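Side-chain contacts in putative polyketide cyclase (PDB 3F7X), which is of unknown function but belongs to the SnoaL-like family and probably binds a small organic molecule, as related polyketide cyclases do: residues A28-F33 with A125-H130; P39-L44 with A63-F68; H51-N54 with R58-G61; G102-D107 with N144-Q149. All blocks are in the same frame, centred on the assembly; numbering follows the deposited sequence.

Contact 1: residues A28-F33 with A125-H130; sequences AYYAAF and AFFYIH. With EDO (1,2-ethanediol), chain E; EDO (1,2-ethanediol), chain D.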
# COMPACT_ATOMS: atom_id res chain seq x y z
N ALA A 28 3.03 -18.04 -4.51
CA ALA A 28 3.82 -18.97 -3.70
C ALA A 28 4.27 -18.33 -2.38
O ALA A 28 4.27 -19.01 -1.35
CB ALA A 28 5.05 -19.47 -4.51
N TYR A 29 4.61 -17.04 -2.42
CA TYR A 29 4.94 -16.28 -1.24
C TYR A 29 3.83 -16.31 -0.24
O TYR A 29 4.04 -16.65 0.93
CB TYR A 29 5.28 -14.86 -1.69
CG TYR A 29 5.66 -13.85 -0.62
CD1 TYR A 29 6.99 -13.68 -0.26
CD2 TYR A 29 4.73 -12.99 -0.10
CE1 TYR A 29 7.35 -12.72 0.67
CE2 TYR A 29 5.08 -12.02 0.83
CZ TYR A 29 6.39 -11.89 1.22
OH TYR A 29 6.78 -10.94 2.15
N TYR A 30 2.62 -16.02 -0.70
CA TYR A 30 1.48 -16.01 0.22
C TYR A 30 1.03 -17.42 0.63
O TYR A 30 0.56 -17.57 1.75
CB TYR A 30 0.33 -15.18 -0.36
CG TYR A 30 0.67 -13.70 -0.27
CD1 TYR A 30 0.94 -13.12 0.96
CD2 TYR A 30 0.80 -12.91 -1.39
CE1 TYR A 30 1.31 -11.78 1.05
CE2 TYR A 30 1.16 -11.60 -1.31
CZ TYR A 30 1.41 -11.02 -0.10
OH TYR A 30 1.77 -9.70 -0.02
N ALA A 31 1.15 -18.42 -0.25
CA ALA A 31 0.85 -19.77 0.13
C ALA A 31 1.77 -20.18 1.29
O ALA A 31 1.32 -20.83 2.24
CB ALA A 31 1.01 -20.71 -1.09
N ALA A 32 3.06 -19.86 1.20
CA ALA A 32 4.03 -20.20 2.22
C ALA A 32 3.76 -19.45 3.49
O ALA A 32 3.83 -20.03 4.58
CB ALA A 32 5.45 -19.98 1.72
N PHE A 33 3.41 -18.18 3.36
CA PHE A 33 3.04 -17.37 4.52
C PHE A 33 1.85 -18.00 5.25
O PHE A 33 1.88 -18.22 6.45
CB PHE A 33 2.72 -15.94 4.05
CG PHE A 33 2.32 -14.99 5.13
CD1 PHE A 33 1.03 -14.94 5.61
CD2 PHE A 33 3.22 -14.07 5.63
CE1 PHE A 33 0.65 -14.06 6.60
CE2 PHE A 33 2.84 -13.18 6.65
CZ PHE A 33 1.54 -13.18 7.10
N ALA A 125 0.67 -5.24 -0.48
CA ALA A 125 2.11 -5.21 -0.64
C ALA A 125 2.46 -4.93 -2.08
O ALA A 125 1.71 -5.26 -3.00
CB ALA A 125 2.73 -6.53 -0.18
N PHE A 126 3.63 -4.33 -2.24
CA PHE A 126 4.23 -4.14 -3.55
C PHE A 126 5.57 -4.88 -3.60
O PHE A 126 6.28 -4.96 -2.59
CB PHE A 126 4.47 -2.65 -3.85
CG PHE A 126 3.17 -1.89 -4.08
CD1 PHE A 126 2.62 -1.86 -5.37
CD2 PHE A 126 2.48 -1.29 -3.06
CE1 PHE A 126 1.42 -1.22 -5.58
CE2 PHE A 126 1.30 -0.66 -3.30
CZ PHE A 126 0.80 -0.62 -4.55
N PHE A 127 5.88 -5.39 -4.79
CA PHE A 127 7.05 -6.22 -5.01
C PHE A 127 7.86 -5.73 -6.19
O PHE A 127 7.31 -5.29 -7.21
CB PHE A 127 6.63 -7.65 -5.32
CG PHE A 127 5.83 -8.31 -4.24
CD1 PHE A 127 4.47 -8.15 -4.19
CD2 PHE A 127 6.44 -9.06 -3.27
CE1 PHE A 127 3.73 -8.74 -3.18
CE2 PHE A 127 5.69 -9.66 -2.25
CZ PHE A 127 4.34 -9.51 -2.22
N TYR A 128 9.19 -5.87 -6.09
CA TYR A 128 10.11 -5.81 -7.22
C TYR A 128 10.72 -7.20 -7.31
O TYR A 128 11.14 -7.77 -6.29
CB TYR A 128 11.19 -4.76 -6.99
CG TYR A 128 12.30 -4.77 -7.99
CD1 TYR A 128 12.05 -4.64 -9.35
CD2 TYR A 128 13.61 -4.93 -7.59
CE1 TYR A 128 13.09 -4.65 -10.27
CE2 TYR A 128 14.65 -4.94 -8.52
CZ TYR A 128 14.37 -4.81 -9.84
OH TYR A 128 15.40 -4.81 -10.76
N ILE A 129 10.76 -7.73 -8.52
CA ILE A 129 11.22 -9.08 -8.83
C ILE A 129 12.35 -8.98 -9.84
O ILE A 129 12.25 -8.27 -10.83
CB ILE A 129 10.06 -9.93 -9.38
CG1 ILE A 129 9.03 -10.10 -8.26
CG2 ILE A 129 10.54 -11.30 -9.92
CD1 ILE A 129 7.67 -10.51 -8.78
N HIS A 130 13.43 -9.70 -9.55
CA HIS A 130 14.62 -9.65 -10.38
C HIS A 130 15.30 -10.99 -10.33
O HIS A 130 15.41 -11.58 -9.28
CB HIS A 130 15.55 -8.53 -9.92
CG HIS A 130 16.65 -8.18 -10.89
ND1 HIS A 130 16.42 -7.58 -12.10
CD2 HIS A 130 18.00 -8.29 -10.78
CE1 HIS A 130 17.57 -7.36 -12.72
NE2 HIS A 130 18.54 -7.80 -11.94
C1 EDO E . 1.65 -15.85 9.41
O1 EDO E . 1.34 -16.24 10.77
C2 EDO E . 3.05 -16.19 8.91
O2 EDO E . 3.16 -17.59 8.61
C1 EDO D . 4.86 -10.22 4.85
O1 EDO D . 5.00 -9.69 3.56
C2 EDO D . 6.12 -9.96 5.72
O2 EDO D . 6.41 -8.53 5.88
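Helix 28-33, with Tyr29 and Tyr30, runs across strand 125-130, with Phe127, at 125° between N-to-C directions, and the two axes approach to 12.8 Å. Large rings span that gap. Phe127 sets its edge against the face of Tyr29 in a T-shaped pair, with planes at 83° and centroids 5.4 Å apart. CE2 of Phe127 leads and sits over the rim of the Tyr29 ring, 3.9 Å from Tyr29 CE2. Tyr30 meets Phe127 from the opposite direction. Its OH lies near the Phe127 plane, 3.4 Å from Phe127 CZ, and also comes to 3.3 Å from CB of Ala125. The extended Tyr29 side chain (chi1 179°) turns its hydroxyl to O1 of one 1,2-ethanediol (chain D), a 2.6 Å hydrogen bond. A second diol (chain E) lies over the face of Phe33, and its O2 donates to Phe33 O. With an alanine at Phe33, this diol would probably lose the ring beneath it, and a gap would open toward Met69 and Met72. Helix and sheet thus meet mainly through aromatic rings, with the Tyr30 hydroxyl against carbon. The Tyr29 hydroxyl holds a diol, probably from the crystallisation liquor, that may mark the pocket of the SnoaL-like fold.

Contact 2: residues P39-L44 with A63-F68; sequences PAFLAL and ARFAAF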
# COMPACT_ATOMS: atom_id res chain seq x y z
N PRO A 39 10.88 -22.13 5.34
CA PRO A 39 11.86 -22.40 4.31
C PRO A 39 11.38 -22.03 2.90
O PRO A 39 12.13 -21.44 2.12
CB PRO A 39 12.11 -23.90 4.44
CG PRO A 39 11.80 -24.18 5.87
CD PRO A 39 10.66 -23.29 6.23
N ALA A 40 10.14 -22.38 2.58
CA ALA A 40 9.58 -22.07 1.27
C ALA A 40 9.46 -20.58 1.07
O ALA A 40 9.71 -20.06 -0.02
CB ALA A 40 8.22 -22.74 1.11
N PHE A 41 9.05 -19.88 2.11
CA PHE A 41 8.87 -18.41 2.07
C PHE A 41 10.20 -17.71 1.80
O PHE A 41 10.32 -16.90 0.88
CB PHE A 41 8.27 -17.99 3.42
CG PHE A 41 7.97 -16.53 3.56
CD1 PHE A 41 6.78 -15.98 3.09
CD2 PHE A 41 8.89 -15.70 4.18
CE1 PHE A 41 6.54 -14.63 3.26
CE2 PHE A 41 8.65 -14.34 4.31
CZ PHE A 41 7.47 -13.82 3.86
N LEU A 42 11.21 -18.05 2.59
CA LEU A 42 12.50 -17.36 2.50
C LEU A 42 13.23 -17.72 1.19
O LEU A 42 13.98 -16.90 0.66
CB LEU A 42 13.37 -17.71 3.70
CG LEU A 42 12.86 -17.18 5.06
CD1 LEU A 42 13.67 -17.79 6.19
CD2 LEU A 42 12.92 -15.66 5.11
N ALA A 43 12.96 -18.90 0.64
CA ALA A 43 13.60 -19.34 -0.60
C ALA A 43 13.25 -18.44 -1.77
O ALA A 43 13.99 -18.40 -2.76
CB ALA A 43 13.25 -20.77 -0.94
N LEU A 44 12.10 -17.77 -1.69
CA LEU A 44 11.64 -16.92 -2.79
C LEU A 44 12.30 -15.56 -2.81
O LEU A 44 12.12 -14.81 -3.75
CB LEU A 44 10.14 -16.70 -2.64
CG LEU A 44 9.34 -18.01 -2.68
CD1 LEU A 44 7.89 -17.76 -2.39
CD2 LEU A 44 9.50 -18.78 -3.98
N ALA A 63 18.89 -12.24 5.93
CA ALA A 63 19.04 -12.57 7.35
C ALA A 63 18.09 -11.74 8.20
O ALA A 63 17.44 -12.24 9.13
CB ALA A 63 20.50 -12.42 7.85
N ARG A 64 18.00 -10.45 7.90
CA ARG A 64 17.10 -9.58 8.67
C ARG A 64 15.64 -10.00 8.42
O ARG A 64 14.84 -9.95 9.36
CB ARG A 64 17.32 -8.10 8.36
CG ARG A 64 18.54 -7.49 9.02
CD ARG A 64 18.46 -5.97 9.09
NE ARG A 64 17.74 -5.50 10.27
CZ ARG A 64 17.45 -4.22 10.55
NH1 ARG A 64 17.78 -3.26 9.71
NH2 ARG A 64 16.79 -3.94 11.66
N PHE A 65 15.31 -10.39 7.20
CA PHE A 65 13.94 -10.81 6.91
C PHE A 65 13.59 -12.09 7.69
O PHE A 65 12.50 -12.24 8.23
CB PHE A 65 13.78 -10.96 5.40
CG PHE A 65 12.39 -10.63 4.86
CD1 PHE A 65 11.25 -11.17 5.41
CD2 PHE A 65 12.25 -9.81 3.75
CE1 PHE A 65 10.01 -10.86 4.87
CE2 PHE A 65 11.02 -9.54 3.22
CZ PHE A 65 9.92 -10.05 3.80
N ALA A 66 14.55 -13.02 7.77
CA ALA A 66 14.33 -14.25 8.53
C ALA A 66 14.11 -13.91 10.00
O ALA A 66 13.23 -14.48 10.66
CB ALA A 66 15.54 -15.18 8.35
N ALA A 67 14.89 -12.98 10.54
CA ALA A 67 14.73 -12.54 11.93
C ALA A 67 13.39 -11.87 12.14
O ALA A 67 12.73 -12.07 13.16
CB ALA A 67 15.87 -11.60 12.33
N PHE A 68 12.94 -11.07 11.17
CA PHE A 68 11.62 -10.44 11.22
C PHE A 68 10.52 -11.49 11.30
O PHE A 68 9.61 -11.38 12.11
CB PHE A 68 11.45 -9.54 10.00
CG PHE A 68 10.13 -8.82 9.95
CD1 PHE A 68 9.01 -9.44 9.40
CD2 PHE A 68 10.00 -7.54 10.42
CE1 PHE A 68 7.79 -8.77 9.34
CE2 PHE A 68 8.79 -6.88 10.34
CZ PHE A 68 7.71 -7.52 9.81
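Helix 39-43, bearing Phe41 and Leu42, and helix 63-68, bearing Phe65 and Ala66, run roughly antiparallel at 147°, with axes 11.0 Å apart at their closest. Both belong to the helical layer of a SnoaL-like alpha+beta fold, in which helices pack against a curved sheet. The backbones come nearest at Leu42 and Ala66, whose CA atoms are 7.0 Å apart. No hydrogen bond links the segments, so carbon alone joins them. Toward the protein interior, Phe41 and Phe65 meet with planes at 65° and centroids 6.0 Å apart. The side chains cross at about a right angle. CE1 of Phe65 sits at the edge of the Phe41 ring, near its plane, 3.8 Å from Phe41 CE2. Phe65 has a chi1 of -148°, off a staggered value, perhaps because its ring sits between Phe41 and His51, on which it stacks. Phe41 in turn meets the ring of Tyr29 on helix 22-35. Further out, the end of Leu42 reaches the other helix at Ala66. Both methyls press on Ala66: CD2 of Leu42 lies 4.0 Å from Ala66 CA, and CD1 of Leu42 touches Ala66 CB at 3.9 Å.

Contact 3: residues H51-N54 with R58-G61; sequences HDIN and RQMG. With EDO (1,2-ethanediol), chain D.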
# COMPACT_ATOMS: atom_id res chain seq x y z
N HIS A 51 13.27 -4.86 2.48
CA HIS A 51 11.99 -5.04 3.18
C HIS A 51 11.55 -3.74 3.82
O HIS A 51 12.16 -3.28 4.80
CB HIS A 51 12.13 -6.12 4.26
CG HIS A 51 10.85 -6.52 4.89
ND1 HIS A 51 10.80 -7.28 6.03
CD2 HIS A 51 9.56 -6.31 4.53
CE1 HIS A 51 9.55 -7.54 6.34
NE2 HIS A 51 8.77 -6.98 5.42
N ASP A 52 10.54 -3.11 3.23
CA ASP A 52 9.99 -1.87 3.75
C ASP A 52 8.83 -2.18 4.66
O ASP A 52 7.72 -2.43 4.21
CB ASP A 52 9.55 -0.98 2.64
CG ASP A 52 10.66 -0.45 1.86
OD1 ASP A 52 11.80 -0.25 2.40
OD2 ASP A 52 10.39 -0.24 0.67
N ILE A 53 9.12 -2.13 5.95
CA ILE A 53 8.21 -2.40 7.07
C ILE A 53 7.16 -1.30 7.12
O ILE A 53 7.54 -0.13 7.01
CB ILE A 53 9.01 -2.35 8.46
CG1 ILE A 53 10.11 -3.43 8.52
CG2 ILE A 53 8.03 -2.45 9.67
CD1 ILE A 53 9.84 -4.62 7.67
N ASN A 54 5.89 -1.65 7.28
CA ASN A 54 4.84 -0.63 7.28
C ASN A 54 5.04 0.39 8.41
O ASN A 54 5.13 0.02 9.57
CB ASN A 54 3.49 -1.30 7.44
CG ASN A 54 2.35 -0.32 7.34
OD1 ASN A 54 2.31 0.51 6.43
ND2 ASN A 54 1.41 -0.40 8.29
N ARG A 58 13.30 0.59 6.63
CA ARG A 58 13.78 -0.29 5.56
C ARG A 58 14.81 -1.21 6.16
O ARG A 58 15.80 -0.76 6.73
CB ARG A 58 14.39 0.54 4.43
CG ARG A 58 15.03 -0.29 3.35
CD ARG A 58 15.25 0.49 2.04
NE ARG A 58 14.00 0.61 1.28
CZ ARG A 58 13.91 0.97 -0.01
NH1 ARG A 58 14.99 1.33 -0.69
NH2 ARG A 58 12.74 0.96 -0.61
N GLN A 59 14.57 -2.51 6.05
CA GLN A 59 15.51 -3.54 6.50
C GLN A 59 16.08 -4.27 5.30
O GLN A 59 15.36 -4.73 4.41
CB GLN A 59 14.79 -4.54 7.41
CG GLN A 59 14.29 -3.93 8.70
CD GLN A 59 13.73 -4.94 9.70
OE1 GLN A 59 13.67 -6.13 9.45
NE2 GLN A 59 13.35 -4.43 10.89
N MSE A 60 17.40 -4.40 5.27
CA MSE A 60 18.04 -4.99 4.12
C MSE A 60 18.60 -6.36 4.42
O MSE A 60 19.30 -6.57 5.41
CB MSE A 60 19.17 -4.10 3.62
CG MSE A 60 18.77 -2.63 3.43
SE MSE A 60 20.25 -1.50 2.93
N GLY A 61 18.30 -7.28 3.50
CA GLY A 61 18.91 -8.58 3.47
C GLY A 61 18.04 -9.69 3.99
O GLY A 61 17.13 -9.50 4.81
C1 EDO D . 4.86 -10.22 4.85
O1 EDO D . 5.00 -9.69 3.56
C2 EDO D . 6.12 -9.96 5.72
O2 EDO D . 6.41 -8.53 5.88
O HOH W 1 13.25 -7.66 7.21
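Asp52 keeps its carboxylate beside the backbone N (chi1 -69°), while the chain of Arg58 leaves its backbone extended and then bends at chi3 (-78°), which brings the guanidinium alongside the carboxylate. The two groups point the same way and are nearly coplanar, 8° apart. Arg58 grips side-on with two nitrogens. NE of Arg58 donates to Asp52 OD1 at 2.6 Å, and NH2 of Arg58 donates to Asp52 OD2 at 2.9 Å. Both bonds are close to straight, and each oxygen uses its syn lone pair. OD2 has a further partner in the hydroxyl of Thr138.

The backbones form a beta hairpin. His51 and Gln59 are an antiparallel hydrogen-bonded pair, with His51 N to Gln59 O and Gln59 N to His51 O both 2.8 Å. Asp52 and Arg58 are the next, non-hydrogen-bonded pair. On the face carrying His51 and Gln59, a water bridges the side chains: it lies 2.7 Å from His51 ND1 and gives a hydrogen to Gln59 OE1, also at 2.7 Å. His51 NE2 makes a bent hydrogen bond of 2.9 Å to O2 of an ethanediol (chain D) and is also hydrogen-bonded to Asn139 ND2.

A leucine in place of Asp52 would probably leave the guanidinium of Arg58 without its anion and free to turn, and would take one partner from the Thr138 hydroxyl. One face thus carries a salt bridge, where Arg58 and nearby Arg136 would favour an ionised Asp52. The other holds His51 at both ring nitrogens, with NE2 directed to a diol probably taken up from the crystallisation liquor.

Contact 4: residues G102-D107 with N144-Q149; sequences GQYLAD and NDWVEQ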
# COMPACT_ATOMS: atom_id res chain seq x y z
N GLY A 102 -6.07 -12.17 11.84
CA GLY A 102 -4.96 -12.44 12.75
C GLY A 102 -5.38 -12.63 14.18
O GLY A 102 -6.49 -12.28 14.60
N GLN A 103 -4.45 -13.18 14.94
CA GLN A 103 -4.56 -13.27 16.37
C GLN A 103 -3.22 -12.82 16.98
O GLN A 103 -2.17 -13.24 16.53
CB GLN A 103 -4.86 -14.71 16.81
CG GLN A 103 -5.25 -14.78 18.29
CD GLN A 103 -5.80 -16.11 18.76
OE1 GLN A 103 -5.51 -17.15 18.19
NE2 GLN A 103 -6.57 -16.06 19.82
N TYR A 104 -3.32 -11.95 17.99
CA TYR A 104 -2.14 -11.38 18.66
C TYR A 104 -1.84 -12.23 19.89
O TYR A 104 -2.62 -12.26 20.85
CB TYR A 104 -2.45 -9.93 19.02
CG TYR A 104 -1.31 -9.09 19.50
CD1 TYR A 104 0.01 -9.40 19.24
CD2 TYR A 104 -1.56 -7.92 20.21
CE1 TYR A 104 1.04 -8.59 19.71
CE2 TYR A 104 -0.54 -7.10 20.66
CZ TYR A 104 0.77 -7.43 20.42
OH TYR A 104 1.82 -6.65 20.87
N LEU A 105 -0.75 -12.99 19.78
CA LEU A 105 -0.46 -14.08 20.73
C LEU A 105 0.46 -13.70 21.88
O LEU A 105 0.31 -14.29 22.95
CB LEU A 105 0.17 -15.28 20.00
CG LEU A 105 -0.59 -15.83 18.81
CD1 LEU A 105 0.13 -16.99 18.14
CD2 LEU A 105 -1.99 -16.15 19.26
N ALA A 106 1.43 -12.83 21.64
CA ALA A 106 2.45 -12.52 22.63
C ALA A 106 2.92 -11.10 22.35
O ALA A 106 3.00 -10.66 21.22
CB ALA A 106 3.61 -13.53 22.61
N ASP A 107 3.24 -10.38 23.42
CA ASP A 107 3.59 -8.97 23.32
C ASP A 107 4.70 -8.77 22.34
O ASP A 107 5.78 -9.41 22.45
CB ASP A 107 4.09 -8.47 24.68
CG ASP A 107 3.03 -8.41 25.74
OD1 ASP A 107 1.85 -8.73 25.52
OD2 ASP A 107 3.44 -8.00 26.87
N ASN A 144 -3.08 2.47 12.48
CA ASN A 144 -4.01 3.04 13.45
C ASN A 144 -5.21 2.14 13.65
O ASN A 144 -5.68 1.96 14.79
CB ASN A 144 -4.38 4.47 13.08
CG ASN A 144 -3.26 5.45 13.37
OD1 ASN A 144 -2.55 5.32 14.40
ND2 ASN A 144 -3.11 6.46 12.51
N ASP A 145 -5.72 1.57 12.55
CA ASP A 145 -6.83 0.65 12.63
C ASP A 145 -6.42 -0.59 13.41
O ASP A 145 -7.15 -1.04 14.29
CB ASP A 145 -7.33 0.31 11.22
CG ASP A 145 -8.48 -0.66 11.19
OD1 ASP A 145 -9.18 -0.86 12.19
OD2 ASP A 145 -8.74 -1.23 10.10
N TRP A 146 -5.25 -1.14 13.14
CA TRP A 146 -4.81 -2.29 13.86
C TRP A 146 -4.69 -2.02 15.36
O TRP A 146 -5.19 -2.80 16.18
CB TRP A 146 -3.47 -2.81 13.32
CG TRP A 146 -3.05 -4.05 14.02
CD1 TRP A 146 -3.54 -5.30 13.80
CD2 TRP A 146 -2.16 -4.15 15.15
NE1 TRP A 146 -2.98 -6.17 14.69
CE2 TRP A 146 -2.11 -5.51 15.51
CE3 TRP A 146 -1.37 -3.25 15.84
CZ2 TRP A 146 -1.33 -5.96 16.56
CZ3 TRP A 146 -0.58 -3.71 16.87
CH2 TRP A 146 -0.56 -5.06 17.21
N VAL A 147 -4.04 -0.92 15.70
CA VAL A 147 -3.90 -0.56 17.12
C VAL A 147 -5.27 -0.42 17.78
O VAL A 147 -5.47 -0.88 18.91
CB VAL A 147 -3.09 0.73 17.27
CG1 VAL A 147 -3.21 1.30 18.70
CG2 VAL A 147 -1.64 0.47 16.91
N GLU A 148 -6.23 0.21 17.11
CA GLU A 148 -7.57 0.40 17.66
C GLU A 148 -8.23 -0.96 17.93
O GLU A 148 -8.96 -1.16 18.93
CB GLU A 148 -8.43 1.24 16.71
CG GLU A 148 -9.85 1.50 17.17
N GLN A 149 -7.99 -1.91 17.02
CA GLN A 149 -8.59 -3.23 17.16
C GLN A 149 -8.03 -4.03 18.34
O GLN A 149 -8.76 -4.85 18.91
CB GLN A 149 -8.49 -4.07 15.88
CG GLN A 149 -9.35 -3.53 14.76
CD GLN A 149 -9.36 -4.47 13.58
OE1 GLN A 149 -9.52 -5.68 13.75
NE2 GLN A 149 -9.23 -3.93 12.37
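Tyr104 and Trp146 make the aromatic contact between strand 102-104 and helix 144-149. The edge of the indole six-membered ring points at the face of Tyr104, an edge-to-face pair with centroids 5.3 Å apart and planes at 64°. CH2 of Trp146 lies over the rim of the phenol ring, 4.0 Å from Tyr104 CE2. CZ2 of Trp146 comes beside it, 4.1 Å from Tyr104 CD2. Trp146 CG is anti to its amide nitrogen (chi1 -177°), which sends the indole off the helix to the strand.

Hydrogen bonding does not cross between the segments. The Tyr104 hydroxyl is hydrogen-bonded to Pro112 O and Asp108 N, so its ring is held at the far end. Within the helix, NE2 of Gln149 donates almost straight to Asp145 OD1 at 3.1 Å, from above the carboxylate plane. The same nitrogen is also hydrogen-bonded to Val120 O.

An unidentified ligand lies about 3 Å from the Trp146 side chain, so the indole may line a pocket. The pair joins the end of strand 93-104 to helix 143-150. Tyr119 of strand 118-130 meets the indole edge-to-face, Leu121 and Tyr76 also touch it, and Asn144 reaches Gln55 of the second subunit.

Contacts 1, 2 and 3 form one cluster. The centres of contacts 1 and 2 are about 11 Å apart, and those of 2 and 3 about 12 Å. Tyr29 CE1 meets Phe41 CE1 at 3.3 Å, and Phe65 CE2 reaches His51 CG at 3.5 Å, so rings run from contact 1 through contact 2 to contact 3. Contacts 1 and 3 do not touch, but Tyr29 and His51 hold the same ethanediol. Contact 4 stands apart, its centre 20 to 23 Å from the others, yet shares the sheet with contacts 1 and 3. Unidentified ligand lies about 5 Å from the His51 side chain and about 3 Å from that of Trp146; each may border a binding site.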